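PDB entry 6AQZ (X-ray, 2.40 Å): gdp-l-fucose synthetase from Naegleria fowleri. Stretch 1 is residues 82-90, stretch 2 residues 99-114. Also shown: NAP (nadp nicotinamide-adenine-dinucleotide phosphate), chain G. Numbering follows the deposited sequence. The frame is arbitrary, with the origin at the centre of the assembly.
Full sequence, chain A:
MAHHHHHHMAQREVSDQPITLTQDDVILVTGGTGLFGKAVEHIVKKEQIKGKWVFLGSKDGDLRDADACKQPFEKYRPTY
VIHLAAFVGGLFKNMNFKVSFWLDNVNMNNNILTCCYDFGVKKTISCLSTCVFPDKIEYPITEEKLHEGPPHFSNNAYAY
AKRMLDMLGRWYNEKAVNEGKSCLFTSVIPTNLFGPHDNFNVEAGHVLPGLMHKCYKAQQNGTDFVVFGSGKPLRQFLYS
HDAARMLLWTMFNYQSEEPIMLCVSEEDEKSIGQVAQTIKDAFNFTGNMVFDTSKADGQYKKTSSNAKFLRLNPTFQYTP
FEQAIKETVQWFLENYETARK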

ATOM      1  N   ILE A  82      20.961   5.539   4.927  1.00 40.99           N
ATOM      2  CA  ILE A  82      19.944   6.510   5.311  1.00 41.49           C
ATOM      3  C   ILE A  82      19.148   6.803   4.049  1.00 42.55           C
ATOM      4  O   ILE A  82      19.680   7.377   3.093  1.00 49.00           O
ATOM      5  CB  ILE A  82      20.543   7.794   5.894  1.00 42.55           C
ATOM      6  CG1 ILE A  82      21.413   7.483   7.110  1.00 42.32           C
ATOM      7  CG2 ILE A  82      19.419   8.763   6.279  1.00 36.85           C
ATOM      8  CD1 ILE A  82      21.994   8.726   7.737  1.00 43.94           C
ATOM      9  N   HIS A  83      17.878   6.396   4.033  1.00 44.51           N
ATOM     10  CA  HIS A  83      17.033   6.450   2.836  1.00 39.16           C
ATOM     11  C   HIS A  83      16.135   7.680   2.938  1.00 42.41           C
ATOM     12  O   HIS A  83      15.092   7.644   3.590  1.00 39.09           O
ATOM     13  CB  HIS A  83      16.228   5.158   2.714  1.00 37.91           C
ATOM     14  CG  HIS A  83      15.177   5.188   1.651  1.00 40.34           C
ATOM     15  ND1 HIS A  83      15.378   5.780   0.419  1.00 46.78           N
ATOM     16  CD2 HIS A  83      13.931   4.658   1.618  1.00 39.90           C
ATOM     17  CE1 HIS A  83      14.288   5.640  -0.313  1.00 47.66           C
ATOM     18  NE2 HIS A  83      13.400   4.953   0.387  1.00 42.30           N
ATOM     19  N   LEU A  84      16.563   8.789   2.314  1.00 44.37           N
ATOM     20  CA  LEU A  84      15.786  10.019   2.303  1.00 43.29           C
ATOM     21  C   LEU A  84      15.136  10.305   0.954  1.00 43.54           C
ATOM     22  O   LEU A  84      14.235  11.142   0.885  1.00 48.36           O
ATOM     23  CB  LEU A  84      16.673  11.217   2.696  1.00 44.09           C
ATOM     24  CG  LEU A  84      17.469  11.110   4.016  1.00 41.70           C
ATOM     25  CD1 LEU A  84      18.354  12.348   4.196  1.00 34.73           C
ATOM     26  CD2 LEU A  84      16.629  10.908   5.253  1.00 35.86           C
ATOM     27  N   ALA A  85      15.561   9.647  -0.113  1.00 40.51           N
ATOM     28  CA  ALA A  85      15.012   9.961  -1.421  1.00 32.64           C
ATOM     29  C   ALA A  85      13.519   9.659  -1.445  1.00 43.40           C
ATOM     30  O   ALA A  85      13.052   8.666  -0.869  1.00 40.21           O
ATOM     31  CB  ALA A  85      15.722   9.143  -2.503  1.00 35.10           C
ATOM     32  N   ALA A  86      12.773  10.550  -2.094  1.00 39.47           N
ATOM     33  CA  ALA A  86      11.347  10.385  -2.315  1.00 37.09           C
ATOM     34  C   ALA A  86      10.950  11.245  -3.502  1.00 43.75           C
ATOM     35  O   ALA A  86      11.606  12.239  -3.815  1.00 39.36           O
ATOM     36  CB  ALA A  86      10.526  10.785  -1.092  1.00 31.28           C
ATOM     37  N   PHE A  87       9.831  10.894  -4.115  1.00 40.96           N
ATOM     38  CA  PHE A  87       9.262  11.715  -5.168  1.00 40.33           C
ATOM     39  C   PHE A  87       8.164  12.548  -4.525  1.00 46.63           C
ATOM     40  O   PHE A  87       7.137  12.018  -4.103  1.00 51.06           O
ATOM     41  CB  PHE A  87       8.739  10.870  -6.317  1.00 43.68           C
ATOM     42  CG  PHE A  87       7.982  11.653  -7.327  1.00 47.45           C
ATOM     43  CD1 PHE A  87       8.637  12.458  -8.221  1.00 44.66           C
ATOM     44  CD2 PHE A  87       6.593  11.584  -7.376  1.00 50.97           C
ATOM     45  CE1 PHE A  87       7.931  13.192  -9.150  1.00 53.41           C
ATOM     46  CE2 PHE A  87       5.874  12.313  -8.309  1.00 55.61           C
ATOM     47  CZ  PHE A  87       6.545  13.118  -9.193  1.00 56.74           C
ATOM     48  N   VAL A  88       8.410  13.849  -4.408  1.00 54.93           N
ATOM     49  CA  VAL A  88       7.556  14.755  -3.655  1.00 51.13           C
ATOM     50  C   VAL A  88       6.784  15.665  -4.568  1.00 50.76           C
ATOM     51  O   VAL A  88       6.020  16.514  -4.097  1.00 66.94           O
ATOM     52  CB  VAL A  88       8.378  15.582  -2.646  1.00 50.03           C
ATOM     53  CG1 VAL A  88       9.042  14.674  -1.661  1.00 48.64           C
ATOM     54  CG2 VAL A  88       9.412  16.428  -3.369  1.00 47.58           C
ATOM     55  N   GLY A  89       6.945  15.496  -5.864  1.00 42.53           N
ATOM     56  CA  GLY A  89       6.296  16.328  -6.843  1.00 45.94           C
ATOM     57  C   GLY A  89       7.250  16.578  -7.986  1.00 64.76           C
ATOM     58  O   GLY A  89       8.465  16.654  -7.788  1.00 72.25           O
ATOM     59  N   GLY A  90       6.713  16.669  -9.186  1.00 69.79           N
ATOM     60  CA  GLY A  90       7.482  17.051 -10.342  1.00 70.72           C
ATOM     61  C   GLY A  90       7.266  18.515 -10.643  1.00 80.14           C
ATOM     62  O   GLY A  90       6.332  19.149 -10.154  1.00 81.99           O
ATOM     63  N   VAL A  99      -1.326   8.762  -9.703  1.00 38.23           N
ATOM     64  CA  VAL A  99      -0.679   7.549 -10.201  1.00 38.47           C
ATOM     65  C   VAL A  99       0.829   7.625 -10.016  1.00 41.71           C
ATOM     66  O   VAL A  99       1.450   6.720  -9.443  1.00 41.93           O
ATOM     67  CB  VAL A  99      -1.049   7.334 -11.682  1.00 44.88           C
ATOM     68  CG1 VAL A  99      -0.087   6.408 -12.362  1.00 45.38           C
ATOM     69  CG2 VAL A  99      -2.441   6.751 -11.790  1.00 49.15           C
ATOM     70  N   SER A 100       1.428   8.750 -10.413  1.00 41.63           N
ATOM     71  CA  SER A 100       2.880   8.874 -10.320  1.00 39.44           C
ATOM     72  C   SER A 100       3.350   8.879  -8.862  1.00 36.92           C
ATOM     73  O   SER A 100       4.350   8.236  -8.523  1.00 39.54           O
ATOM     74  CB  SER A 100       3.322  10.135 -11.045  1.00 46.67           C
ATOM     75  OG  SER A 100       3.291   9.942 -12.441  1.00 49.74           O
ATOM     76  N   PHE A 101       2.623   9.562  -7.977  1.00 36.58           N
ATOM     77  CA  PHE A 101       3.031   9.575  -6.576  1.00 33.67           C
ATOM     78  C   PHE A 101       3.031   8.175  -5.977  1.00 44.81           C
ATOM     79  O   PHE A 101       3.825   7.898  -5.066  1.00 44.12           O
ATOM     80  CB  PHE A 101       2.132  10.489  -5.752  1.00 33.00           C
ATOM     81  CG  PHE A 101       2.467  11.949  -5.871  1.00 34.39           C
ATOM     82  CD1 PHE A 101       3.414  12.523  -5.038  1.00 45.02           C
ATOM     83  CD2 PHE A 101       1.819  12.752  -6.791  1.00 36.37           C
ATOM     84  CE1 PHE A 101       3.733  13.890  -5.140  1.00 45.22           C
ATOM     85  CE2 PHE A 101       2.118  14.102  -6.894  1.00 46.88           C
ATOM     86  CZ  PHE A 101       3.077  14.672  -6.071  1.00 46.37           C
ATOM     87  N   TRP A 102       2.114   7.297  -6.420  1.00 42.14           N
ATOM     88  CA  TRP A 102       2.164   5.916  -5.953  1.00 37.10           C
ATOM     89  C   TRP A 102       3.341   5.173  -6.587  1.00 37.29           C
ATOM     90  O   TRP A 102       4.218   4.659  -5.887  1.00 36.87           O
ATOM     91  CB  TRP A 102       0.854   5.181  -6.247  1.00 35.67           C
ATOM     92  CG  TRP A 102       0.995   3.719  -5.976  1.00 37.65           C
ATOM     93  CD1 TRP A 102       1.079   2.723  -6.897  1.00 39.75           C
ATOM     94  CD2 TRP A 102       1.141   3.097  -4.688  1.00 34.00           C
ATOM     95  NE1 TRP A 102       1.254   1.520  -6.270  1.00 45.73           N
ATOM     96  CE2 TRP A 102       1.296   1.715  -4.912  1.00 36.58           C
ATOM     97  CE3 TRP A 102       1.132   3.576  -3.368  1.00 28.55           C
ATOM     98  CZ2 TRP A 102       1.426   0.781  -3.862  1.00 31.74           C
ATOM     99  CZ3 TRP A 102       1.305   2.664  -2.330  1.00 38.87           C
ATOM    100  CH2 TRP A 102       1.431   1.271  -2.583  1.00 31.00           C
ATOM    101  N   LEU A 103       3.392   5.143  -7.924  1.00 41.46           N
ATOM    102  CA  LEU A 103       4.369   4.308  -8.626  1.00 38.98           C
ATOM    103  C   LEU A 103       5.800   4.743  -8.339  1.00 38.15           C
ATOM    104  O   LEU A 103       6.649   3.908  -8.003  1.00 40.97           O
ATOM    105  CB  LEU A 103       4.117   4.335 -10.140  1.00 37.78           C
ATOM    106  CG  LEU A 103       2.757   3.806 -10.585  1.00 36.91           C
ATOM    107  CD1 LEU A 103       2.545   3.937 -12.082  1.00 37.45           C
ATOM    108  CD2 LEU A 103       2.611   2.375 -10.073  1.00 34.63           C
ATOM    109  N   ASP A 104       6.090   6.046  -8.483  1.00 39.76           N
ATOM    110  CA  ASP A 104       7.461   6.517  -8.297  1.00 32.37           C
ATOM    111  C   ASP A 104       7.958   6.213  -6.902  1.00 34.63           C
ATOM    112  O   ASP A 104       9.107   5.786  -6.720  1.00 44.23           O
ATOM    113  CB  ASP A 104       7.553   8.014  -8.552  1.00 37.26           C
ATOM    114  CG  ASP A 104       7.380   8.360 -10.005  1.00 45.93           C
ATOM    115  OD1 ASP A 104       7.226   7.423 -10.822  1.00 45.79           O
ATOM    116  OD2 ASP A 104       7.422   9.559 -10.327  1.00 48.90           O
ATOM    117  N   ASN A 105       7.105   6.420  -5.900  1.00 30.81           N
ATOM    118  CA  ASN A 105       7.518   6.183  -4.528  1.00 35.10           C
ATOM    119  C   ASN A 105       7.564   4.695  -4.192  1.00 40.30           C
ATOM    120  O   ASN A 105       8.540   4.232  -3.587  1.00 44.31           O
ATOM    121  CB  ASN A 105       6.623   6.978  -3.575  1.00 32.98           C
ATOM    122  CG  ASN A 105       7.037   8.450  -3.518  1.00 36.63           C
ATOM    123  OD1 ASN A 105       8.149   8.738  -3.102  1.00 42.54           O
ATOM    124  ND2 ASN A 105       6.161   9.380  -3.963  1.00 33.59           N
ATOM    125  N   VAL A 106       6.559   3.912  -4.597  1.00 39.21           N
ATOM    126  CA  VAL A 106       6.593   2.521  -4.170  1.00 33.67           C
ATOM    127  C   VAL A 106       7.719   1.778  -4.897  1.00 36.84           C
ATOM    128  O   VAL A 106       8.350   0.878  -4.320  1.00 38.30           O
ATOM    129  CB  VAL A 106       5.221   1.831  -4.342  1.00 35.91           C
ATOM    130  CG1 VAL A 106       4.954   1.384  -5.825  1.00 29.67           C
ATOM    131  CG2 VAL A 106       5.136   0.668  -3.373  1.00 33.73           C
ATOM    132  N   ASN A 107       8.036   2.173  -6.140  1.00 36.85           N
ATOM    133  CA  ASN A 107       9.140   1.542  -6.863  1.00 30.96           C
ATOM    134  C   ASN A 107      10.478   1.874  -6.219  1.00 46.92           C
ATOM    135  O   ASN A 107      11.295   0.986  -5.943  1.00 44.12           O
ATOM    136  CB  ASN A 107       9.119   1.991  -8.315  1.00 32.48           C
ATOM    137  CG  ASN A 107       8.041   1.286  -9.115  1.00 46.20           C
ATOM    138  OD1 ASN A 107       7.715   0.139  -8.832  1.00 43.11           O
ATOM    139  ND2 ASN A 107       7.467   1.971 -10.097  1.00 42.87           N
ATOM    140  N   MET A 108      10.700   3.154  -5.948  1.00 46.90           N
ATOM    141  CA  MET A 108      11.925   3.583  -5.290  1.00 43.97           C
ATOM    142  C   MET A 108      12.078   2.918  -3.922  1.00 43.22           C
ATOM    143  O   MET A 108      13.165   2.422  -3.573  1.00 37.27           O
ATOM    144  CB  MET A 108      11.915   5.116  -5.254  1.00 38.74           C
ATOM    145  CG  MET A 108      12.786   5.839  -4.290  1.00 51.00           C
ATOM    146  SD  MET A 108      12.995   7.621  -4.645  1.00 57.31           S
ATOM    147  CE  MET A 108      11.572   8.205  -5.573  1.00 53.25           C
ATOM    148  N   ASN A 109      11.000   2.865  -3.144  1.00 44.35           N
ATOM    149  CA  ASN A 109      11.091   2.260  -1.812  1.00 38.59           C
ATOM    150  C   ASN A 109      11.346   0.757  -1.884  1.00 42.10           C
ATOM    151  O   ASN A 109      12.214   0.235  -1.174  1.00 39.98           O
ATOM    152  CB  ASN A 109       9.846   2.589  -1.002  1.00 33.12           C
ATOM    153  CG  ASN A 109       9.801   4.040  -0.618  1.00 35.58           C
ATOM    154  OD1 ASN A 109      10.848   4.671  -0.516  1.00 43.13           O
ATOM    155  ND2 ASN A 109       8.609   4.587  -0.411  1.00 32.21           N
ATOM    156  N   ASN A 110      10.614   0.046  -2.743  1.00 37.34           N
ATOM    157  CA  ASN A 110      10.866  -1.386  -2.900  1.00 39.41           C
ATOM    158  C   ASN A 110      12.314  -1.650  -3.328  1.00 44.43           C
ATOM    159  O   ASN A 110      12.985  -2.529  -2.768  1.00 42.51           O
ATOM    160  CB  ASN A 110       9.853  -1.999  -3.891  1.00 30.97           C
ATOM    161  CG  ASN A 110       8.420  -2.035  -3.314  1.00 36.26           C
ATOM    162  OD1 ASN A 110       8.217  -1.875  -2.099  1.00 35.47           O
ATOM    163  ND2 ASN A 110       7.423  -2.190  -4.193  1.00 30.53           N
ATOM    164  N   ASN A 111      12.826  -0.880  -4.298  1.00 37.41           N
ATOM    165  CA  ASN A 111      14.184  -1.129  -4.775  1.00 40.23           C
ATOM    166  C   ASN A 111      15.211  -0.921  -3.667  1.00 42.44           C
ATOM    167  O   ASN A 111      16.097  -1.759  -3.471  1.00 45.85           O
ATOM    168  CB  ASN A 111      14.500  -0.248  -5.978  1.00 34.54           C
ATOM    169  CG  ASN A 111      13.633  -0.574  -7.162  1.00 43.61           C
ATOM    170  OD1 ASN A 111      13.011  -1.651  -7.218  1.00 47.88           O
ATOM    171  ND2 ASN A 111      13.557   0.365  -8.117  1.00 39.68           N
ATOM    172  N   ILE A 112      15.106   0.196  -2.933  1.00 41.93           N
ATOM    173  CA  ILE A 112      16.146   0.569  -1.974  1.00 40.84           C
ATOM    174  C   ILE A 112      16.196  -0.424  -0.810  1.00 43.56           C
ATOM    175  O   ILE A 112      17.272  -0.919  -0.445  1.00 43.60           O
ATOM    176  CB  ILE A 112      15.942   2.019  -1.483  1.00 42.66           C
ATOM    177  CG1 ILE A 112      16.218   3.007  -2.612  1.00 42.59           C
ATOM    178  CG2 ILE A 112      16.924   2.357  -0.372  1.00 43.19           C
ATOM    179  CD1 ILE A 112      17.673   3.066  -2.975  1.00 50.78           C
ATOM    180  N   LEU A 113      15.040  -0.740  -0.216  1.00 45.76           N
ATOM    181  CA  LEU A 113      15.027  -1.702   0.897  1.00 48.23           C
ATOM    182  C   LEU A 113      15.458  -3.085   0.434  1.00 46.56           C
ATOM    183  O   LEU A 113      16.158  -3.795   1.155  1.00 48.69           O
ATOM    184  CB  LEU A 113      13.650  -1.788   1.560  1.00 43.83           C
ATOM    185  CG  LEU A 113      13.486  -0.821   2.756  1.00 41.54           C
ATOM    186  CD1 LEU A 113      13.801   0.619   2.349  1.00 39.48           C
ATOM    187  CD2 LEU A 113      12.099  -0.900   3.374  1.00 37.79           C
ATOM    188  N   THR A 114      15.054  -3.490  -0.767  1.00 43.47           N
ATOM    189  CA  THR A 114      15.527  -4.766  -1.291  1.00 43.38           C
ATOM    190  C   THR A 114      17.042  -4.760  -1.472  1.00 48.88           C
ATOM    191  O   THR A 114      17.721  -5.719  -1.099  1.00 54.98           O
ATOM    192  CB  THR A 114      14.799  -5.112  -2.593  1.00 43.67           C
ATOM    193  OG1 THR A 114      13.405  -5.316  -2.318  1.00 42.32           O
ATOM    194  CG2 THR A 114      15.345  -6.383  -3.187  1.00 40.19           C
TER
HETATM  195  PA  NAP G 401      13.938  17.284  -1.164  1.00 43.59           P
HETATM  196  O1A NAP G 401      12.877  17.499  -2.199  1.00 45.52           O
HETATM  197  O2A NAP G 401      14.620  18.441  -0.482  1.00 46.25           O
HETATM  198  O5B NAP G 401      15.140  16.307  -1.740  1.00 42.91           O
HETATM  199  C5B NAP G 401      14.568  15.078  -2.018  1.00 44.44           C
HETATM  200  C4B NAP G 401      15.724  14.152  -2.484  1.00 48.12           C
HETATM  201  O4B NAP G 401      15.215  13.000  -3.203  1.00 47.41           O
HETATM  202  C3B NAP G 401      16.755  14.917  -3.408  1.00 38.76           C
HETATM  203  O3B NAP G 401      18.058  14.474  -3.138  1.00 38.01           O
HETATM  204  C2B NAP G 401      16.402  14.356  -4.793  1.00 42.65           C
HETATM  205  O2B NAP G 401      17.445  14.235  -5.616  1.00 43.89           O
HETATM  206  C1B NAP G 401      16.054  12.873  -4.344  1.00 44.66           C
HETATM  207  N9A NAP G 401      15.342  12.143  -5.386  1.00 38.77           N
HETATM  208  C8A NAP G 401      14.050  12.353  -5.824  1.00 40.46           C
HETATM  209  N7A NAP G 401      13.676  11.500  -6.805  1.00 42.81           N
HETATM  210  C5A NAP G 401      14.796  10.713  -7.014  1.00 34.38           C
HETATM  211  C6A NAP G 401      15.030   9.664  -7.898  1.00 40.82           C
HETATM  212  N6A NAP G 401      14.025   9.241  -8.768  1.00 44.83           N
HETATM  213  N1A NAP G 401      16.217   9.009  -7.911  1.00 43.61           N
HETATM  214  C2A NAP G 401      17.133   9.481  -7.014  1.00 47.70           C
HETATM  215  N3A NAP G 401      17.058  10.484  -6.114  1.00 41.53           N
HETATM  216  C4A NAP G 401      15.847  11.090  -6.132  1.00 34.16           C
HETATM  217  O3  NAP G 401      13.062  16.375  -0.071  1.00 46.07           O
HETATM  218  PN  NAP G 401      13.493  16.606   1.444  1.00 46.23           P
HETATM  219  O1N NAP G 401      14.935  16.389   1.702  1.00 45.12           O
HETATM  220  O2N NAP G 401      12.692  17.687   2.134  1.00 46.93           O
HETATM  221  O5D NAP G 401      12.800  15.220   2.256  1.00 54.00           O
HETATM  222  C5D NAP G 401      13.518  14.067   2.059  1.00 44.12           C
HETATM  223  C4D NAP G 401      12.803  13.045   2.914  1.00 52.03           C
HETATM  224  O4D NAP G 401      12.285  13.727   4.069  1.00 45.40           O
HETATM  225  C3D NAP G 401      11.531  12.519   2.093  1.00 58.51           C
HETATM  226  O3D NAP G 401      11.400  11.151   2.275  1.00 51.91           O
HETATM  227  C2D NAP G 401      10.361  13.304   2.726  1.00 57.91           C
HETATM  228  O2D NAP G 401       9.182  12.600   2.799  1.00 58.93           O
HETATM  229  C1D NAP G 401      10.889  13.478   4.180  1.00 49.92           C
HETATM  230  N1N NAP G 401      10.167  14.592   4.862  1.00 55.58           N
HETATM  231  C2N NAP G 401      10.403  15.934   4.554  1.00 48.01           C
HETATM  232  C3N NAP G 401       9.686  16.930   5.184  1.00 51.45           C
HETATM  233  C7N NAP G 401       9.943  18.364   4.831  1.00 47.96           C
HETATM  234  O7N NAP G 401       9.270  19.301   5.294  1.00 42.82           O
HETATM  235  N7N NAP G 401      10.975  18.671   3.937  1.00 40.82           N
HETATM  236  C4N NAP G 401       8.644  16.642   6.196  1.00 56.85           C
HETATM  237  C5N NAP G 401       8.451  15.182   6.448  1.00 58.35           C
HETATM  238  C6N NAP G 401       9.176  14.255   5.819  1.00 59.32           C
HETATM  239  P2B NAP G 401      17.829  15.695  -6.695  1.00 50.14           P
HETATM  240  O1X NAP G 401      18.276  16.664  -5.644  1.00 51.94           O
HETATM  241  O2X NAP G 401      18.917  15.081  -7.578  1.00 55.56           O
HETATM  242  O3X NAP G 401      16.481  15.921  -7.314  1.00 51.97           O
HETATM  243  O   HOH W   1      11.008   7.403   0.210  1.00 46.19           O

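Stretch 1 leaves a β-strand at Ile-82 and His-83 and continues as an irregular loop, while stretch 2 is helical throughout, most of its backbone N–H groups bonded to carbonyls four residues earlier, as in Asn-109 N to Asn-105 O at 2.8 Å. The two run in opposite senses: His-83 lies nearest Ile-112, with their CA atoms 7.6 Å apart, and Phe-87 lies nearest Asn-105, where the CA–CA distance falls to 5.8 Å. The loop thus comes closer to the helix than the strand end does. Together the stretches bury 545 Å² of surface, and the helix contributes mainly residues spaced three or four apart, which share one side of it.

A two-pronged link joins a side chain to a backbone. The amide of Asn-105 reads both polar groups of Phe-87: Phe-87 N donates to Asn-105 OD1 at 2.9 Å, and Asn-105 ND2 donates to Phe-87 O at 2.8 Å, both nearly linear. A loop residue has no strand partner guaranteed for its peptide groups, and a carboxamide, with a donor and an acceptor side by side, can serve both at once. Asn-105 ND2 also donates to Phe-101 O at 3.0 Å, one turn back in the helix, so both its hydrogens are used and the side chain is held in place.

At the strand end, His-83 points toward the helix and donates from NE2 to Asn-109 OD1 at 2.7 Å. The bond lies near the ring plane, where the imidazole N–H is directed, and leaves the faces free for apolar contact. Ile-112 uses one of them: its CG2 sits 4.0 Å from the centroid of the His-83 ring, close to the ring normal, in a CH–π contact. Asn-109 OD1 accepts a second hydrogen bond, from a water at 2.8 Å from that atom; the same water donates to Ala-85 O at 2.6 Å and so bridges helix and loop.

Between these polar anchors lies Met-108. Its long, unbranched side chain reaches up to the loop, bringing SD to 3.8 Å from Ala-85 CB and CE to 4.0 Å from Phe-87 CB. The small methyl of Ala-85, which points toward the helix, lets the sulfur lie close.

Phe-87 has the largest area covered by the other stretch. Its edge approaches the face of Phe-101, with centroids 5.1 Å apart and planes at 50°, an arrangement that sets the slightly positive ring hydrogens against π density. Over one face of the Phe-87 ring lies Asp-104, whose OD2 is 3.7 Å from Phe-87 CD2; that oxygen is hydrogen-bonded elsewhere in the structure. Phe-101 CE1 also touches Gly-89 N at 3.7 Å. The backbone angles of Gly-89, 142/146, would jam a CB against the preceding carbonyl oxygen, which by itself calls for glycine.

The loop also borders the NADP: O3D of NAP donates a weak hydrogen bond to Leu-84 O at 3.2 Å.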